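Local coordinates for ThiJ/PfpI family protein (Pseudomonas syringae pv. tomato, PDB 3EWN) that is of unknown function but belongs to the DJ-1/PfpI family, whose members include proteases and chaperones, at residues A117-S125 / G178-L189; L135-H144 / V164-V175. All coordinates share one frame; numbering follows the deposited sequence.

In the fold
Contact 1 sets strand 119-123 against helix 177-189, and contact 2 lays residues 135-144 along the hairpin and following loop of 164-175; their centres are 10 Å apart and they share one mixed sheet. Strands 119-123 and 169-172 are neighbours in it, joined by probable hydrogen bonds from Ile120 N to Asn168 O (2.9 Å) and Gly172 N to Ser122 O (2.9 Å). Strand 169-172 leads into the helix, and contact 2 is nested in the loop that contact 1 closes. Cys124, near the end of segment 117-125 and by family precedent probably the nucleophile-elbow cysteine, meets His144 of contact 2: His144 CD2 lies 3.8 Å from Cys124 SG. A bound glycerol sits about 3 Å from the His144 side chain.

Contact 1 of 2, residues A117-S125 / G178-L189; sequences AKYITSVCS and GLDFGLSMVAEL
Tyr119, Thr121 and Val123 face helix 178-189 from a strand that runs roughly antiparallel to it (152°), the axes 9.1 Å apart at their closest. Val123 and Gly178 have their CA atoms 5.7 Å apart, and the spacing widens toward Tyr119 and Met185. The CG2 branch of Val123 reaches Phe181 CD2 at 3.6 Å, while Thr121 CB presses on the far end of the same ring, 3.4 Å from Phe181 CZ. Phe181 extends across to the strand because its CG lies anti to the backbone N (chi1 155°). The hydroxyl of Thr121 is engaged by Leu88 O of the next strand. At the other end, Met185, a selenomethionine bent back on itself, holds its methyl over one face of the Tyr119 ring, with Met185 CE 4.0 Å from Tyr119 CG; the selenium stands farther above that face, a long Met-aromatic contact. Leu189 CD2 packs against Tyr119 CE2 at 3.7 Å. Tyr119 OH donates to the anti lone pair of Glu188 OE2 (2.6 Å), the carboxylate turned 77° from the ring, while Glu188 OE1 pairs with Arg165. This is the helix-on-sheet core of an alpha/beta sandwich: Ile170 of strand 169-172 touches Phe181 and Met185, Val87 and Phe89 of strand 87-90 touch Thr121, with Phe89 also on Val123 and Val87 on Met185, and helix 36-46 adds Pro42 against Val123 and Phe46 against Met185.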
loop_
_atom_site.group_PDB
_atom_site.type_symbol
_atom_site.label_atom_id
_atom_site.label_comp_id
_atom_site.label_asym_id
_atom_site.label_seq_id
_atom_site.Cartn_x
_atom_site.Cartn_y
_atom_site.Cartn_z
ATOM N N ALA A 117 -16.018 -19.304 -4.995
ATOM C CA ALA A 117 -15.068 -18.366 -5.589
ATOM C C ALA A 117 -14.095 -19.052 -6.539
ATOM O O ALA A 117 -13.608 -20.147 -6.258
ATOM C CB ALA A 117 -14.295 -17.636 -4.482
ATOM N N LYS A 118 -13.809 -18.408 -7.667
ATOM C CA LYS A 118 -12.880 -18.972 -8.645
ATOM C C LYS A 118 -11.482 -19.025 -8.033
ATOM O O LYS A 118 -10.731 -19.984 -8.236
ATOM C CB LYS A 118 -12.872 -18.120 -9.918
ATOM C CG LYS A 118 -12.125 -18.758 -11.079
ATOM C CD LYS A 118 -12.225 -17.917 -12.349
ATOM C CE LYS A 118 -11.466 -18.572 -13.500
ATOM N NZ LYS A 118 -11.517 -17.773 -14.758
ATOM N N TYR A 119 -11.141 -17.988 -7.276
ATOM C CA TYR A 119 -9.847 -17.910 -6.611
ATOM C C TYR A 119 -10.052 -17.548 -5.148
ATOM O O TYR A 119 -10.850 -16.670 -4.828
ATOM C CB TYR A 119 -8.967 -16.843 -7.260
ATOM C CG TYR A 119 -8.603 -17.118 -8.701
ATOM C CD1 TYR A 119 -7.567 -17.996 -9.029
ATOM C CD2 TYR A 119 -9.294 -16.495 -9.739
ATOM C CE1 TYR A 119 -7.230 -18.242 -10.358
ATOM C CE2 TYR A 119 -8.963 -16.733 -11.070
ATOM C CZ TYR A 119 -7.932 -17.606 -11.370
ATOM O OH TYR A 119 -7.604 -17.839 -12.685
ATOM N N ILE A 120 -9.330 -18.243 -4.271
ATOM C CA ILE A 120 -9.380 -18.007 -2.832
ATOM C C ILE A 120 -7.985 -17.489 -2.510
ATOM O O ILE A 120 -6.991 -18.194 -2.692
ATOM C CB ILE A 120 -9.673 -19.316 -2.078
ATOM C CG1 ILE A 120 -11.093 -19.780 -2.420
ATOM C CG2 ILE A 120 -9.497 -19.116 -0.577
ATOM C CD1 ILE A 120 -11.478 -21.112 -1.808
ATOM N N THR A 121 -7.911 -16.256 -2.030
ATOM C CA THR A 121 -6.616 -15.642 -1.780
ATOM C C THR A 121 -6.501 -14.889 -0.467
ATOM O O THR A 121 -7.494 -14.591 0.190
ATOM C CB THR A 121 -6.289 -14.651 -2.906
ATOM O OG1 THR A 121 -7.198 -13.544 -2.830
ATOM C CG2 THR A 121 -6.447 -15.317 -4.274
ATOM N N SER A 122 -5.264 -14.570 -0.106
ATOM C CA SER A 122 -4.988 -13.822 1.111
ATOM C C SER A 122 -3.546 -13.361 1.075
ATOM O O SER A 122 -2.744 -13.834 0.267
ATOM C CB SER A 122 -5.208 -14.691 2.357
ATOM O OG SER A 122 -4.216 -15.703 2.473
ATOM N N VAL A 123 -3.230 -12.413 1.943
ATOM C CA VAL A 123 -1.878 -11.897 2.065
ATOM C C VAL A 123 -1.557 -11.828 3.554
ATOM O O VAL A 123 -2.439 -11.567 4.374
ATOM C CB VAL A 123 -1.759 -10.479 1.435
ATOM C CG1 VAL A 123 -0.484 -9.785 1.908
ATOM C CG2 VAL A 123 -1.757 -10.593 -0.077
ATOM N N CYS A 124 -0.309 -12.106 3.912
ATOM C CA CYS A 124 0.103 -12.015 5.305
ATOM C C CYS A 124 -0.706 -12.953 6.207
ATOM O O CYS A 124 -1.061 -14.056 5.798
ATOM C CB CYS A 124 -0.048 -10.559 5.761
ATOM S SG CYS A 124 0.903 -10.091 7.217
ATOM N N SER A 125 -1.020 -12.515 7.426
ATOM C CA SER A 125 -1.770 -13.369 8.346
ATOM C C SER A 125 -3.206 -13.618 7.894
ATOM O O SER A 125 -3.970 -14.293 8.579
ATOM C CB SER A 125 -1.767 -12.779 9.761
ATOM O OG SER A 125 -2.329 -11.482 9.778
ATOM N N GLY A 178 2.116 -8.567 -0.735
ATOM C CA GLY A 178 0.854 -8.361 -1.430
ATOM C C GLY A 178 1.008 -7.786 -2.826
ATOM O O GLY A 178 0.187 -8.047 -3.704
ATOM N N LEU A 179 2.051 -6.990 -3.035
ATOM C CA LEU A 179 2.289 -6.404 -4.351
ATOM C C LEU A 179 2.671 -7.466 -5.376
ATOM O O LEU A 179 2.200 -7.440 -6.514
ATOM C CB LEU A 179 3.393 -5.356 -4.270
ATOM C CG LEU A 179 3.013 -4.041 -3.599
ATOM C CD1 LEU A 179 4.264 -3.202 -3.368
ATOM C CD2 LEU A 179 2.010 -3.296 -4.478
ATOM N N ASP A 180 3.529 -8.399 -4.977
ATOM C CA ASP A 180 3.945 -9.458 -5.890
ATOM C C ASP A 180 2.777 -10.400 -6.143
ATOM O O ASP A 180 2.572 -10.885 -7.257
ATOM C CB ASP A 180 5.157 -10.197 -5.316
ATOM C CG ASP A 180 6.380 -9.301 -5.235
ATOM O OD1 ASP A 180 6.528 -8.451 -6.134
ATOM O OD2 ASP A 180 7.186 -9.439 -4.293
ATOM N N PHE A 181 2.007 -10.646 -5.095
ATOM C CA PHE A 181 0.825 -11.482 -5.195
ATOM C C PHE A 181 -0.138 -10.813 -6.183
ATOM O O PHE A 181 -0.678 -11.458 -7.086
ATOM C CB PHE A 181 0.175 -11.587 -3.814
ATOM C CG PHE A 181 -1.296 -11.880 -3.853
ATOM C CD1 PHE A 181 -1.758 -13.161 -4.113
ATOM C CD2 PHE A 181 -2.217 -10.863 -3.648
ATOM C CE1 PHE A 181 -3.126 -13.427 -4.170
ATOM C CE2 PHE A 181 -3.584 -11.114 -3.702
ATOM C CZ PHE A 181 -4.040 -12.400 -3.964
ATOM N N GLY A 182 -0.337 -9.511 -6.004
ATOM C CA GLY A 182 -1.243 -8.762 -6.863
ATOM C C GLY A 182 -0.855 -8.725 -8.330
ATOM O O GLY A 182 -1.688 -8.959 -9.205
ATOM N N LEU A 183 0.407 -8.427 -8.609
ATOM C CA LEU A 183 0.866 -8.362 -9.991
ATOM C C LEU A 183 0.695 -9.719 -10.675
ATOM O O LEU A 183 0.324 -9.800 -11.846
ATOM C CB LEU A 183 2.332 -7.925 -10.040
ATOM C CG LEU A 183 2.913 -7.566 -11.411
ATOM C CD1 LEU A 183 2.111 -6.418 -12.041
ATOM C CD2 LEU A 183 4.373 -7.169 -11.246
ATOM N N SER A 184 0.967 -10.788 -9.938
ATOM C CA SER A 184 0.802 -12.121 -10.491
ATOM C C SER A 184 -0.678 -12.381 -10.762
ATOM O O SER A 184 -1.031 -13.011 -11.759
ATOM C CB SER A 184 1.355 -13.170 -9.529
ATOM O OG SER A 184 2.770 -13.111 -9.490
HETATM N N MSE A 185 -1.548 -11.901 -9.875
HETATM C CA MSE A 185 -2.983 -12.096 -10.073
HETATM C C MSE A 185 -3.459 -11.360 -11.325
HETATM O O MSE A 185 -4.299 -11.865 -12.074
HETATM C CB MSE A 185 -3.777 -11.610 -8.852
HETATM C CG MSE A 185 -3.712 -12.540 -7.624
HETATM SE SE MSE A 185 -4.378 -14.330 -7.940
HETATM C CE MSE A 185 -6.194 -13.920 -8.388
ATOM N N VAL A 186 -2.928 -10.163 -11.556
ATOM C CA VAL A 186 -3.315 -9.398 -12.739
ATOM C C VAL A 186 -2.999 -10.183 -14.015
ATOM O O VAL A 186 -3.792 -10.205 -14.955
ATOM C CB VAL A 186 -2.589 -8.031 -12.789
ATOM C CG1 VAL A 186 -2.821 -7.361 -14.141
ATOM C CG2 VAL A 186 -3.091 -7.131 -11.657
ATOM N N ALA A 187 -1.838 -10.832 -14.052
ATOM C CA ALA A 187 -1.458 -11.608 -15.231
ATOM C C ALA A 187 -2.343 -12.849 -15.355
ATOM O O ALA A 187 -2.723 -13.248 -16.457
ATOM C CB ALA A 187 0.009 -12.017 -15.141
ATOM N N GLU A 188 -2.659 -13.459 -14.216
ATOM C CA GLU A 188 -3.509 -14.652 -14.182
ATOM C C GLU A 188 -4.895 -14.332 -14.736
ATOM O O GLU A 188 -5.438 -15.076 -15.555
ATOM C CB GLU A 188 -3.639 -15.160 -12.742
ATOM C CG GLU A 188 -4.649 -16.290 -12.517
ATOM C CD GLU A 188 -4.283 -17.575 -13.242
ATOM O OE1 GLU A 188 -3.088 -17.771 -13.541
ATOM O OE2 GLU A 188 -5.184 -18.401 -13.497
ATOM N N LEU A 189 -5.453 -13.212 -14.291
ATOM C CA LEU A 189 -6.784 -12.782 -14.714
ATOM C C LEU A 189 -6.855 -12.257 -16.152
ATOM O O LEU A 189 -7.844 -12.483 -16.855
ATOM C CB LEU A 189 -7.309 -11.726 -13.736
ATOM C CG LEU A 189 -7.501 -12.265 -12.313
ATOM C CD1 LEU A 189 -7.791 -11.118 -11.348
ATOM C CD2 LEU A 189 -8.633 -13.282 -12.304
#

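Contact 2 of 2, residues L135-H144 / V164-V175; sequences LLKGYKATSH and VRDRNRITGAGV
Tyr139 lies sandwiched between two arginines of the hairpin. On one face the Arg169 guanidinium is almost parallel to the ring (planes 5° apart, centres 3.8 Å), with NE over the ring centre. On the opposite face Arg167 stacks at 14°, shifted toward the rim; both are also cation-pi contacts. The Arg169 side is tightly packed: Arg169 NE (2.8 Å) and NH2 both donate to Leu135 O side-on, and NH1 bonds to Asn168 OD1, which fixes the group's rotation. Equally close is Thr142 among Val164, Thr171 and Gly172. Thr142 N donates to Thr171 OG1 at 3.0 Å, and Thr142 CG2, set between its own backbone N and carbonyl carbon, presses on Gly172 C at 3.4 Å.

The solvent side holds exposed Arg167, Gly138 and the Lys140 chain, which leads away. Beyond its two-nitrogen salt bridge to Asp166, Arg167 NH1 adds a weak bond to Gly138 O. Asp166 OD2 also takes Lys140 N at 2.8 Å on its anti lone pair.

Strands 163-166 and 169-172 form a beta hairpin closed by a type II' turn at the edge of the main sheet. Residues 142-144 run alongside 171-174 and place His144 beside Cys124, the probable nucleophile of the DJ-1/PfpI fold, though neither ring nitrogen reaches the sulfur: ND1 bonds Ser146 and NE2 bonds Met201 O of the second subunit, so any role for His144 at this site stays open.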
loop_
_atom_site.group_PDB
_atom_site.type_symbol
_atom_site.label_atom_id
_atom_site.label_comp_id
_atom_site.label_asym_id
_atom_site.label_seq_id
_atom_site.Cartn_x
_atom_site.Cartn_y
_atom_site.Cartn_z
ATOM N N LEU A 135 -10.865 -23.278 4.422
ATOM C CA LEU A 135 -10.538 -23.146 3.006
ATOM C C LEU A 135 -9.144 -23.613 2.599
ATOM O O LEU A 135 -8.773 -23.485 1.435
ATOM C CB LEU A 135 -10.706 -21.686 2.580
ATOM C CG LEU A 135 -12.077 -21.186 2.114
ATOM C CD1 LEU A 135 -13.199 -22.013 2.705
ATOM C CD2 LEU A 135 -12.211 -19.722 2.472
ATOM N N LEU A 136 -8.369 -24.148 3.540
ATOM C CA LEU A 136 -7.021 -24.601 3.212
ATOM C C LEU A 136 -6.781 -26.069 3.547
ATOM O O LEU A 136 -5.666 -26.454 3.901
ATOM C CB LEU A 136 -5.980 -23.739 3.939
ATOM C CG LEU A 136 -6.004 -22.225 3.698
ATOM C CD1 LEU A 136 -4.981 -21.560 4.615
ATOM C CD2 LEU A 136 -5.696 -21.917 2.238
ATOM N N LYS A 137 -7.818 -26.890 3.421
ATOM C CA LYS A 137 -7.699 -28.313 3.728
ATOM C C LYS A 137 -6.863 -29.018 2.671
ATOM O O LYS A 137 -7.331 -29.268 1.558
ATOM C CB LYS A 137 -9.088 -28.954 3.813
ATOM C CG LYS A 137 -9.970 -28.390 4.915
ATOM C CD LYS A 137 -11.300 -29.127 4.991
ATOM C CE LYS A 137 -12.238 -28.463 5.982
ATOM N NZ LYS A 137 -11.598 -28.303 7.317
ATOM N N GLY A 138 -5.620 -29.328 3.024
ATOM C CA GLY A 138 -4.721 -29.999 2.101
ATOM C C GLY A 138 -4.047 -29.067 1.108
ATOM O O GLY A 138 -3.391 -29.524 0.176
ATOM N N TYR A 139 -4.197 -27.762 1.311
ATOM C CA TYR A 139 -3.611 -26.769 0.411
ATOM C C TYR A 139 -2.316 -26.163 0.922
ATOM O O TYR A 139 -2.189 -25.859 2.108
ATOM C CB TYR A 139 -4.598 -25.620 0.179
ATOM C CG TYR A 139 -5.777 -25.982 -0.683
ATOM C CD1 TYR A 139 -5.721 -25.839 -2.066
ATOM C CD2 TYR A 139 -6.940 -26.503 -0.116
ATOM C CE1 TYR A 139 -6.797 -26.213 -2.868
ATOM C CE2 TYR A 139 -8.012 -26.876 -0.899
ATOM C CZ TYR A 139 -7.938 -26.732 -2.273
ATOM O OH TYR A 139 -9.006 -27.109 -3.048
ATOM N N LYS A 140 -1.352 -25.990 0.021
ATOM C CA LYS A 140 -0.098 -25.350 0.389
ATOM C C LYS A 140 -0.456 -23.874 0.513
ATOM O O LYS A 140 -1.281 -23.361 -0.245
ATOM C CB LYS A 140 0.952 -25.530 -0.715
ATOM C CG LYS A 140 1.565 -26.908 -0.777
ATOM C CD LYS A 140 2.436 -27.065 -2.018
ATOM C CE LYS A 140 3.558 -26.042 -2.069
ATOM N NZ LYS A 140 4.340 -26.170 -3.335
ATOM N N ALA A 141 0.153 -23.192 1.472
ATOM C CA ALA A 141 -0.127 -21.779 1.662
ATOM C C ALA A 141 0.955 -21.139 2.506
ATOM O O ALA A 141 1.615 -21.809 3.300
ATOM C CB ALA A 141 -1.489 -21.598 2.331
ATOM N N THR A 142 1.141 -19.838 2.321
ATOM C CA THR A 142 2.140 -19.107 3.082
ATOM C C THR A 142 1.431 -18.094 3.973
ATOM O O THR A 142 0.204 -18.056 4.024
ATOM C CB THR A 142 3.150 -18.395 2.146
ATOM O OG1 THR A 142 4.174 -17.774 2.934
ATOM C CG2 THR A 142 2.459 -17.339 1.306
ATOM N N SER A 143 2.200 -17.284 4.687
ATOM C CA SER A 143 1.623 -16.286 5.581
ATOM C C SER A 143 2.777 -15.421 6.066
ATOM O O SER A 143 3.886 -15.526 5.549
ATOM C CB SER A 143 0.965 -16.988 6.772
ATOM O OG SER A 143 0.150 -16.102 7.520
ATOM N N HIS A 144 2.523 -14.556 7.043
ATOM C CA HIS A 144 3.603 -13.743 7.592
ATOM C C HIS A 144 4.521 -14.759 8.266
ATOM O O HIS A 144 4.061 -15.812 8.726
ATOM C CB HIS A 144 3.057 -12.744 8.616
ATOM C CG HIS A 144 4.078 -11.762 9.110
ATOM N ND1 HIS A 144 4.930 -12.034 10.160
ATOM C CD2 HIS A 144 4.400 -10.518 8.678
ATOM C CE1 HIS A 144 5.732 -11.000 10.354
ATOM N NE2 HIS A 144 5.430 -10.067 9.469
ATOM N N VAL A 164 2.511 -18.268 -2.956
ATOM C CA VAL A 164 2.272 -19.697 -3.120
ATOM C C VAL A 164 0.948 -19.974 -3.811
ATOM O O VAL A 164 -0.089 -19.431 -3.425
ATOM C CB VAL A 164 2.248 -20.417 -1.745
ATOM C CG1 VAL A 164 1.919 -21.898 -1.932
ATOM C CG2 VAL A 164 3.583 -20.252 -1.045
ATOM N N ARG A 165 0.986 -20.805 -4.850
ATOM C CA ARG A 165 -0.237 -21.173 -5.537
ATOM C C ARG A 165 -0.424 -22.681 -5.507
ATOM O O ARG A 165 0.493 -23.437 -5.795
ATOM C CB ARG A 165 -0.248 -20.704 -6.993
ATOM C CG ARG A 165 -1.532 -21.146 -7.691
ATOM C CD ARG A 165 -1.667 -20.665 -9.124
ATOM N NE ARG A 165 -2.944 -21.117 -9.676
ATOM C CZ ARG A 165 -3.371 -20.852 -10.906
ATOM N NH1 ARG A 165 -2.625 -20.133 -11.731
ATOM N NH2 ARG A 165 -4.553 -21.305 -11.306
ATOM N N ASP A 166 -1.618 -23.108 -5.130
ATOM C CA ASP A 166 -1.953 -24.524 -5.090
ATOM C C ASP A 166 -3.375 -24.573 -5.627
ATOM O O ASP A 166 -4.324 -24.216 -4.926
ATOM C CB ASP A 166 -1.904 -25.045 -3.656
ATOM C CG ASP A 166 -2.241 -26.524 -3.559
ATOM O OD1 ASP A 166 -2.604 -27.132 -4.589
ATOM O OD2 ASP A 166 -2.149 -27.074 -2.445
ATOM N N ARG A 167 -3.517 -25.014 -6.871
ATOM C CA ARG A 167 -4.819 -25.068 -7.504
ATOM C C ARG A 167 -5.392 -23.648 -7.511
ATOM O O ARG A 167 -4.746 -22.729 -8.017
ATOM C CB ARG A 167 -5.720 -26.059 -6.760
ATOM C CG ARG A 167 -5.381 -27.519 -7.098
ATOM C CD ARG A 167 -5.882 -28.481 -6.032
ATOM N NE ARG A 167 -5.047 -28.430 -4.835
ATOM C CZ ARG A 167 -5.356 -29.012 -3.684
ATOM N NH1 ARG A 167 -4.530 -28.911 -2.650
ATOM N NH2 ARG A 167 -6.496 -29.686 -3.564
ATOM N N ASN A 168 -6.580 -23.445 -6.951
ATOM C CA ASN A 168 -7.150 -22.104 -6.963
ATOM C C ASN A 168 -6.925 -21.324 -5.668
ATOM O O ASN A 168 -7.624 -20.351 -5.394
ATOM C CB ASN A 168 -8.640 -22.171 -7.307
ATOM C CG ASN A 168 -9.481 -22.645 -6.151
ATOM O OD1 ASN A 168 -9.074 -23.519 -5.385
ATOM N ND2 ASN A 168 -10.674 -22.076 -6.023
ATOM N N ARG A 169 -5.948 -21.759 -4.879
ATOM C CA ARG A 169 -5.590 -21.078 -3.637
ATOM C C ARG A 169 -4.280 -20.350 -3.897
ATOM O O ARG A 169 -3.274 -20.979 -4.218
ATOM C CB ARG A 169 -5.371 -22.080 -2.496
ATOM C CG ARG A 169 -6.572 -22.317 -1.590
ATOM C CD ARG A 169 -7.749 -22.932 -2.336
ATOM N NE ARG A 169 -8.738 -23.452 -1.395
ATOM C CZ ARG A 169 -9.892 -24.008 -1.748
ATOM N NH1 ARG A 169 -10.214 -24.115 -3.030
ATOM N NH2 ARG A 169 -10.716 -24.473 -0.819
ATOM N N ILE A 170 -4.290 -19.027 -3.771
ATOM C CA ILE A 170 -3.078 -18.246 -3.983
ATOM C C ILE A 170 -2.879 -17.345 -2.773
ATOM O O ILE A 170 -3.732 -16.515 -2.454
ATOM C CB ILE A 170 -3.179 -17.405 -5.274
ATOM C CG1 ILE A 170 -3.474 -18.334 -6.458
ATOM C CG2 ILE A 170 -1.872 -16.642 -5.498
ATOM C CD1 ILE A 170 -3.649 -17.643 -7.793
ATOM N N THR A 171 -1.755 -17.525 -2.088
ATOM C CA THR A 171 -1.469 -16.742 -0.896
ATOM C C THR A 171 -0.129 -16.021 -0.964
ATOM O O THR A 171 0.834 -16.518 -1.548
ATOM C CB THR A 171 -1.493 -17.638 0.373
ATOM O OG1 THR A 171 -0.643 -18.778 0.177
ATOM C CG2 THR A 171 -2.907 -18.111 0.670
ATOM N N GLY A 172 -0.089 -14.831 -0.373
ATOM C CA GLY A 172 1.134 -14.052 -0.346
ATOM C C GLY A 172 1.666 -14.020 1.072
ATOM O O GLY A 172 0.904 -14.171 2.026
ATOM N N ALA A 173 2.972 -13.827 1.222
ATOM C CA ALA A 173 3.578 -13.785 2.544
ATOM C C ALA A 173 3.292 -12.470 3.266
ATOM O O ALA A 173 2.305 -11.793 2.983
ATOM C CB ALA A 173 5.077 -14.016 2.440
ATOM N N GLY A 174 4.170 -12.108 4.193
ATOM C CA GLY A 174 3.980 -10.895 4.961
ATOM C C GLY A 174 3.829 -9.584 4.210
ATOM O O GLY A 174 4.417 -9.367 3.151
ATOM N N VAL A 175 3.016 -8.713 4.799
ATOM C CA VAL A 175 2.721 -7.368 4.308
ATOM C C VAL A 175 3.006 -7.011 2.843
ATOM O O VAL A 175 2.152 -7.209 1.971
ATOM C CB VAL A 175 3.420 -6.328 5.218
ATOM C CG1 VAL A 175 2.916 -4.931 4.909
ATOM C CG2 VAL A 175 3.168 -6.683 6.691
HETATM O O HOH W 1 -9.104 -26.421 -5.525
HETATM O O HOH W 2 -1.893 -20.771 -1.210
#